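Local coordinates for protein b11L5F_LGL (Synthetic construct, PDB 6CZG) that is a computationally redesigned beta barrel with no natural role, probably intended to bind a small ligand and activate its fluorescence, at residues G13-T18 with M31-R36; T62-D67 with Q84-L89. All coordinates share one frame; numbering follows the deposited sequence.

Contact 1. Residues G13-T18 with M31-R36; sequences GTWQVT and MHFQPR
Trp15 meets Phe33 across a beta hairpin, where strands 13-20 and 26-37 pair antiparallel in the barrel wall. Trp15 CD1 lies 3.5 Å from Phe33 CD1, at the edge of the phenyl ring. The five-membered ring of Trp15 stands nearly upright to that ring, with the planes at 86°. On the same face, Val17 CG2 rests against the extended chain of Met31, 3.7 Å from Met31 CB.

Thr14 and His32 form the intervening non-hydrogen-bonded pair, on the other face. Thr14 OG1 sits anti to its carbonyl carbon (chi1 -67°), which turns it to His32. There Thr14 OG1 hydrogen-bonds His32 ND1 at 2.7 Å, in the imidazole plane.

Two hydrogen-bonded pairs set the register, Gly13 with Phe33 and Trp15 with Met31. Gly13 N bonds to Phe33 O at 2.9 Å, and Phe33 N bonds back to Gly13 O. The bond from Trp15 N to Met31 O is more bent, at 143°.

Further out, the Trp15 ring meets Phe95 edge-to-face. An alanine at Trp15 would probably open a gap beside Phe33 and leave Leu11 O without its indole partner. The donor to Leu11 O is Trp15 NE1.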
ATOM      1  N   GLY A  13      -0.442   8.925  -7.310  1.00 24.58           N
ATOM      2  CA  GLY A  13       0.436   9.869  -6.654  1.00 24.48           C
ATOM      3  C   GLY A  13       1.215   9.210  -5.534  1.00 22.81           C
ATOM      4  O   GLY A  13       1.328   7.981  -5.467  1.00 19.69           O
ATOM      5  N   THR A  14       1.756  10.042  -4.646  1.00 26.15           N
ATOM      6  CA  THR A  14       2.637   9.598  -3.574  1.00 25.13           C
ATOM      7  C   THR A  14       1.952   9.743  -2.219  1.00 24.23           C
ATOM      8  O   THR A  14       1.294  10.755  -1.946  1.00 23.11           O
ATOM      9  CB  THR A  14       3.949  10.392  -3.591  1.00 25.94           C
ATOM     10  OG1 THR A  14       4.682  10.074  -4.781  1.00 23.99           O
ATOM     11  CG2 THR A  14       4.806  10.064  -2.376  1.00 22.09           C
ATOM     12  N   TRP A  15       2.125   8.732  -1.368  1.00 23.09           N
ATOM     13  CA  TRP A  15       1.519   8.697  -0.044  1.00 19.46           C
ATOM     14  C   TRP A  15       2.576   8.362   0.998  1.00 22.88           C
ATOM     15  O   TRP A  15       3.368   7.432   0.808  1.00 24.83           O
ATOM     16  CB  TRP A  15       0.385   7.666   0.016  1.00 20.17           C
ATOM     17  CG  TRP A  15      -0.695   7.896  -0.994  1.00 21.06           C
ATOM     18  CD1 TRP A  15      -0.650   7.595  -2.325  1.00 19.81           C
ATOM     19  CD2 TRP A  15      -1.984   8.470  -0.757  1.00 19.64           C
ATOM     20  NE1 TRP A  15      -1.830   7.951  -2.930  1.00 21.37           N
ATOM     21  CE2 TRP A  15      -2.667   8.489  -1.989  1.00 24.85           C
ATOM     22  CE3 TRP A  15      -2.629   8.970   0.379  1.00 20.70           C
ATOM     23  CZ2 TRP A  15      -3.960   8.990  -2.118  1.00 20.46           C
ATOM     24  CZ3 TRP A  15      -3.913   9.468   0.249  1.00 18.56           C
ATOM     25  CH2 TRP A  15      -4.564   9.475  -0.991  1.00 17.46           C
ATOM     26  N   GLN A  16       2.587   9.124   2.090  1.00 17.16           N
ATOM     27  CA  GLN A  16       3.381   8.790   3.267  1.00 22.86           C
ATOM     28  C   GLN A  16       2.652   7.713   4.063  1.00 18.54           C
ATOM     29  O   GLN A  16       1.532   7.934   4.535  1.00 22.49           O
ATOM     30  CB  GLN A  16       3.615  10.036   4.121  1.00 21.74           C
ATOM     31  CG  GLN A  16       4.454   9.807   5.374  1.00 25.60           C
ATOM     32  CD  GLN A  16       5.843   9.271   5.077  1.00 30.36           C
ATOM     33  OE1 GLN A  16       6.381   8.462   5.834  1.00 25.63           O
ATOM     34  NE2 GLN A  16       6.438   9.731   3.980  1.00 21.04           N
ATOM     35  N   VAL A  17       3.287   6.554   4.216  1.00 23.05           N
ATOM     36  CA  VAL A  17       2.649   5.364   4.766  1.00 26.51           C
ATOM     37  C   VAL A  17       3.273   5.048   6.118  1.00 25.73           C
ATOM     38  O   VAL A  17       4.506   5.018   6.249  1.00 27.39           O
ATOM     39  CB  VAL A  17       2.784   4.166   3.813  1.00 25.67           C
ATOM     40  CG1 VAL A  17       2.195   2.911   4.442  1.00 25.14           C
ATOM     41  CG2 VAL A  17       2.135   4.476   2.476  1.00 26.16           C
ATOM     42  N   THR A  18       2.425   4.803   7.117  1.00 20.18           N
ATOM     43  CA  THR A  18       2.861   4.373   8.439  1.00 21.36           C
ATOM     44  C   THR A  18       2.198   3.040   8.766  1.00 23.44           C
ATOM     45  O   THR A  18       0.973   2.912   8.666  1.00 24.83           O
ATOM     46  CB  THR A  18       2.523   5.415   9.507  1.00 24.73           C
ATOM     47  OG1 THR A  18       3.038   6.692   9.107  1.00 24.44           O
ATOM     48  CG2 THR A  18       3.136   5.030  10.844  1.00 22.11           C
ATOM     49  N   MET A  31       4.485   5.246  -0.742  1.00 22.56           N
ATOM     50  CA  MET A  31       3.816   4.379  -1.701  1.00 23.18           C
ATOM     51  C   MET A  31       3.376   5.215  -2.893  1.00 21.60           C
ATOM     52  O   MET A  31       2.685   6.225  -2.724  1.00 22.77           O
ATOM     53  CB  MET A  31       2.616   3.672  -1.066  1.00 20.56           C
ATOM     54  CG  MET A  31       2.956   2.323  -0.455  1.00 21.65           C
ATOM     55  SD  MET A  31       1.535   1.506   0.295  1.00 27.68           S
ATOM     56  CE  MET A  31       2.344   0.189   1.200  1.00 35.60           C
ATOM     57  N   HIS A  32       3.776   4.796  -4.090  1.00 20.10           N
ATOM     58  CA  HIS A  32       3.473   5.508  -5.324  1.00 23.48           C
ATOM     59  C   HIS A  32       2.509   4.689  -6.171  1.00 24.44           C
ATOM     60  O   HIS A  32       2.744   3.499  -6.409  1.00 21.11           O
ATOM     61  CB  HIS A  32       4.750   5.801  -6.114  1.00 23.61           C
ATOM     62  CG  HIS A  32       5.870   6.332  -5.276  1.00 25.53           C
ATOM     63  ND1 HIS A  32       5.862   7.602  -4.740  1.00 25.34           N
ATOM     64  CD2 HIS A  32       7.035   5.766  -4.880  1.00 25.45           C
ATOM     65  CE1 HIS A  32       6.971   7.795  -4.050  1.00 24.01           C
ATOM     66  NE2 HIS A  32       7.701   6.696  -4.120  1.00 29.93           N
ATOM     67  N   PHE A  33       1.431   5.326  -6.622  1.00 22.15           N
ATOM     68  CA  PHE A  33       0.409   4.678  -7.434  1.00 18.82           C
ATOM     69  C   PHE A  33       0.356   5.332  -8.806  1.00 23.92           C
ATOM     70  O   PHE A  33       0.231   6.559  -8.910  1.00 18.43           O
ATOM     71  CB  PHE A  33      -0.965   4.754  -6.760  1.00 17.25           C
ATOM     72  CG  PHE A  33      -1.031   4.051  -5.434  1.00 18.42           C
ATOM     73  CD1 PHE A  33      -0.645   4.697  -4.272  1.00 19.60           C
ATOM     74  CD2 PHE A  33      -1.484   2.745  -5.351  1.00 19.88           C
ATOM     75  CE1 PHE A  33      -0.706   4.052  -3.049  1.00 21.70           C
ATOM     76  CE2 PHE A  33      -1.548   2.095  -4.132  1.00 17.45           C
ATOM     77  CZ  PHE A  33      -1.158   2.750  -2.981  1.00 17.73           C
ATOM     78  N   GLN A  34       0.448   4.509  -9.852  1.00 20.77           N
ATOM     79  CA  GLN A  34       0.340   4.924 -11.239  1.00 24.55           C
ATOM     80  C   GLN A  34      -0.762   4.138 -11.941  1.00 22.26           C
ATOM     81  O   GLN A  34      -0.859   2.919 -11.763  1.00 20.63           O
ATOM     82  CB  GLN A  34       1.668   4.722 -11.984  1.00 24.47           C
ATOM     83  CG  GLN A  34       2.477   5.996 -12.166  1.00 25.62           C
ATOM     84  N   PRO A  35      -1.605   4.801 -12.730  1.00 21.18           N
ATOM     85  CA  PRO A  35      -2.704   4.091 -13.400  1.00 21.47           C
ATOM     86  C   PRO A  35      -2.189   3.048 -14.382  1.00 20.93           C
ATOM     87  O   PRO A  35      -1.328   3.326 -15.219  1.00 24.33           O
ATOM     88  CB  PRO A  35      -3.467   5.212 -14.116  1.00 20.10           C
ATOM     89  CG  PRO A  35      -3.071   6.467 -13.403  1.00 28.25           C
ATOM     90  CD  PRO A  35      -1.653   6.252 -12.975  1.00 20.38           C
ATOM     91  N   ARG A  36      -2.726   1.836 -14.267  1.00 21.51           N
ATOM     92  CA  ARG A  36      -2.449   0.742 -15.191  1.00 24.87           C
ATOM     93  C   ARG A  36      -3.649   0.378 -16.049  1.00 24.38           C
ATOM     94  O   ARG A  36      -3.490   0.079 -17.234  1.00 23.04           O
ATOM     95  CB  ARG A  36      -1.984  -0.497 -14.416  1.00 25.88           C
ATOM     96  CG  ARG A  36      -1.845  -1.753 -15.265  1.00 26.22           C
ATOM     97  CD  ARG A  36      -1.021  -2.814 -14.556  1.00 29.26           C
TER

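Contact 2. Residues T62-D67 with Q84-L89; sequences TCKTPD and QGQLTL
Lys64 and Gln86 join by their side-chain tips across strand 68-75, which runs between their two strands in the barrel sheet. Lys64 NZ donates to Gln86 OE1 at 2.6 Å. The ammonium group lies 28° off the plane of the amide carbonyl. Gln86 CG is anti to the backbone N (chi1 169°), and the chain runs on extended, which carries the amide out to Lys64. The same amide has a second, weak bond, from Gln86 NE2 to Thr88 OG1 at 3.4 Å.

The second link is through the backbone. Leu89 N donates to Asp67 O at 2.7 Å, and the bond is nearly straight at 169°. It ties the turn just before strand 68-75 to strand 81-91.

The side chains of Asp67 and Leu89 also touch beside this bond. Asp67 CB is 3.8 Å from Leu89 CB, and Asp67 OD1 touches Leu89 CD2 at 3.4 Å. The carboxylate therefore lies against a methyl group, but its main polar partner is Arg6, which forms a salt bridge with OD1.

Lys64 and Thr65 both face Thr68, a classic beta bulge where strand 54-65 ends, and Cys63 just before it is joined to Cys5 by a disulfide. Leu89 touches Arg6 and Leu10 of helix 6-10 and Phe95 of strand 94-101, so this end of the contact lies between the short helix and the next strand.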
ATOM      1  N   THR A  62      -6.297  -3.280  -7.022  1.00 17.17           N
ATOM      2  CA  THR A  62      -7.436  -3.572  -7.877  1.00 20.64           C
ATOM      3  C   THR A  62      -8.713  -3.091  -7.208  1.00 22.66           C
ATOM      4  O   THR A  62      -8.891  -3.266  -6.001  1.00 21.24           O
ATOM      5  CB  THR A  62      -7.538  -5.075  -8.164  1.00 16.95           C
ATOM      6  OG1 THR A  62      -6.382  -5.506  -8.892  1.00 25.21           O
ATOM      7  CG2 THR A  62      -8.787  -5.383  -8.966  1.00 18.53           C
ATOM      8  N   CYS A  63      -9.593  -2.476  -7.999  1.00 21.46           N
ATOM      9  CA  CYS A  63     -10.898  -2.061  -7.502  1.00 23.14           C
ATOM     10  C   CYS A  63     -11.616  -3.229  -6.840  1.00 21.98           C
ATOM     11  O   CYS A  63     -11.768  -4.300  -7.433  1.00 21.10           O
ATOM     12  CB  CYS A  63     -11.748  -1.506  -8.647  1.00 19.23           C
ATOM     13  SG  CYS A  63     -11.287   0.141  -9.236  1.00 21.81           S
ATOM     14  N   LYS A  64     -12.038  -3.019  -5.594  1.00 22.20           N
ATOM     15  CA  LYS A  64     -12.830  -3.989  -4.851  1.00 22.25           C
ATOM     16  C   LYS A  64     -14.261  -3.503  -4.668  1.00 27.15           C
ATOM     17  O   LYS A  64     -15.209  -4.171  -5.089  1.00 32.38           O
ATOM     18  CB  LYS A  64     -12.174  -4.261  -3.490  1.00 26.46           C
ATOM     19  CG  LYS A  64     -12.485  -5.617  -2.891  1.00 28.20           C
ATOM     20  CD  LYS A  64     -12.375  -5.560  -1.376  1.00 27.52           C
ATOM     21  CE  LYS A  64     -12.591  -6.923  -0.746  1.00 31.79           C
ATOM     22  NZ  LYS A  64     -11.780  -7.087   0.491  1.00 33.17           N
ATOM     23  N   THR A  65     -14.434  -2.345  -4.047  1.00 28.11           N
ATOM     24  CA  THR A  65     -15.694  -1.627  -3.970  1.00 26.37           C
ATOM     25  C   THR A  65     -15.403  -0.181  -4.329  1.00 28.65           C
ATOM     26  O   THR A  65     -14.236   0.219  -4.409  1.00 28.13           O
ATOM     27  CB  THR A  65     -16.316  -1.726  -2.563  1.00 24.84           C
ATOM     28  OG1 THR A  65     -15.519  -0.987  -1.632  1.00 26.52           O
ATOM     29  CG2 THR A  65     -16.418  -3.177  -2.110  1.00 21.65           C
ATOM     30  N   PRO A  66     -16.450   0.641  -4.578  1.00 26.03           N
ATOM     31  CA  PRO A  66     -16.219   2.053  -4.919  1.00 25.65           C
ATOM     32  C   PRO A  66     -15.163   2.755  -4.076  1.00 25.44           C
ATOM     33  O   PRO A  66     -14.448   3.624  -4.584  1.00 30.91           O
ATOM     34  CB  PRO A  66     -17.602   2.677  -4.705  1.00 25.59           C
ATOM     35  CG  PRO A  66     -18.534   1.593  -5.120  1.00 31.05           C
ATOM     36  CD  PRO A  66     -17.872   0.279  -4.747  1.00 30.34           C
ATOM     37  N   ASP A  67     -15.040   2.387  -2.800  1.00 21.39           N
ATOM     38  CA  ASP A  67     -14.072   3.021  -1.914  1.00 25.71           C
ATOM     39  C   ASP A  67     -13.023   2.062  -1.361  1.00 26.02           C
ATOM     40  O   ASP A  67     -12.265   2.452  -0.464  1.00 23.98           O
ATOM     41  CB  ASP A  67     -14.793   3.714  -0.752  1.00 28.70           C
ATOM     42  CG  ASP A  67     -15.783   4.761  -1.220  1.00 34.99           C
ATOM     43  OD1 ASP A  67     -15.505   5.434  -2.236  1.00 35.82           O
ATOM     44  OD2 ASP A  67     -16.838   4.917  -0.568  1.00 41.84           O
ATOM     45  N   GLN A  84      -0.443  -8.669   1.328  1.00 26.21           N
ATOM     46  CA  GLN A  84      -1.784  -8.660   0.765  1.00 32.62           C
ATOM     47  C   GLN A  84      -2.724  -7.986   1.752  1.00 31.02           C
ATOM     48  O   GLN A  84      -2.575  -8.145   2.967  1.00 27.62           O
ATOM     49  CB  GLN A  84      -2.272 -10.081   0.459  1.00 24.39           C
ATOM     50  N   GLY A  85      -3.687  -7.233   1.237  1.00 27.33           N
ATOM     51  CA  GLY A  85      -4.605  -6.546   2.123  1.00 24.28           C
ATOM     52  C   GLY A  85      -5.661  -5.772   1.372  1.00 27.02           C
ATOM     53  O   GLY A  85      -5.983  -6.080   0.223  1.00 26.85           O
ATOM     54  N   GLN A  86      -6.211  -4.767   2.051  1.00 21.79           N
ATOM     55  CA  GLN A  86      -7.284  -3.945   1.511  1.00 22.91           C
ATOM     56  C   GLN A  86      -7.022  -2.486   1.847  1.00 22.34           C
ATOM     57  O   GLN A  86      -6.706  -2.159   2.994  1.00 22.78           O
ATOM     58  CB  GLN A  86      -8.642  -4.382   2.074  1.00 22.50           C
ATOM     59  CG  GLN A  86      -9.782  -3.425   1.778  1.00 23.62           C
ATOM     60  CD  GLN A  86     -11.119  -3.942   2.272  1.00 30.33           C
ATOM     61  OE1 GLN A  86     -11.425  -5.127   2.143  1.00 38.88           O
ATOM     62  NE2 GLN A  86     -11.921  -3.053   2.847  1.00 32.17           N
ATOM     63  N   LEU A  87      -7.154  -1.617   0.849  1.00 20.08           N
ATOM     64  CA  LEU A  87      -7.070  -0.176   1.043  1.00 21.20           C
ATOM     65  C   LEU A  87      -8.476   0.402   1.102  1.00 22.75           C
ATOM     66  O   LEU A  87      -9.296   0.143   0.215  1.00 19.39           O
ATOM     67  CB  LEU A  87      -6.272   0.490  -0.080  1.00 22.70           C
ATOM     68  CG  LEU A  87      -4.748   0.442   0.037  1.00 23.77           C
ATOM     69  CD1 LEU A  87      -4.092   0.886  -1.263  1.00 26.81           C
ATOM     70  CD2 LEU A  87      -4.269   1.290   1.203  1.00 24.32           C
ATOM     71  N   THR A  88      -8.752   1.181   2.143  1.00 20.37           N
ATOM     72  CA  THR A  88     -10.068   1.770   2.359  1.00 21.74           C
ATOM     73  C   THR A  88      -9.960   3.282   2.237  1.00 23.37           C
ATOM     74  O   THR A  88      -9.152   3.909   2.930  1.00 20.02           O
ATOM     75  CB  THR A  88     -10.629   1.384   3.728  1.00 19.67           C
ATOM     76  OG1 THR A  88     -10.712  -0.043   3.826  1.00 19.87           O
ATOM     77  CG2 THR A  88     -12.012   1.987   3.924  1.00 20.02           C
ATOM     78  N   LEU A  89     -10.772   3.862   1.356  1.00 22.97           N
ATOM     79  CA  LEU A  89     -10.819   5.311   1.202  1.00 22.71           C
ATOM     80  C   LEU A  89     -11.485   5.926   2.425  1.00 24.96           C
ATOM     81  O   LEU A  89     -12.673   5.702   2.674  1.00 30.51           O
ATOM     82  CB  LEU A  89     -11.567   5.684  -0.074  1.00 25.19           C
ATOM     83  CG  LEU A  89     -11.920   7.165  -0.237  1.00 30.52           C
ATOM     84  CD1 LEU A  89     -10.664   8.000  -0.421  1.00 26.12           C
ATOM     85  CD2 LEU A  89     -12.878   7.370  -1.402  1.00 31.89           C
TER

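In the fold
Both contacts belong to the same closed antiparallel barrel, with centres about 14 Å apart. Contact 1 is the more buried and joins adjacent strands of a hairpin. Contact 2 lies at the surface and joins strands that have strand 68-75 between them. Their chemistry follows this difference. Contact 1 has a regular backbone ladder, with aromatic and apolar side chains on one face. Contact 2 relies on one backbone bond and a lysine-glutamine bond, with little apolar packing. Phe33 CZ of contact 1 and Leu87 CD1 of contact 2 pack at 3.9 Å. Phe95 also touches both, through Trp15 in contact 1 and Leu89 in contact 2.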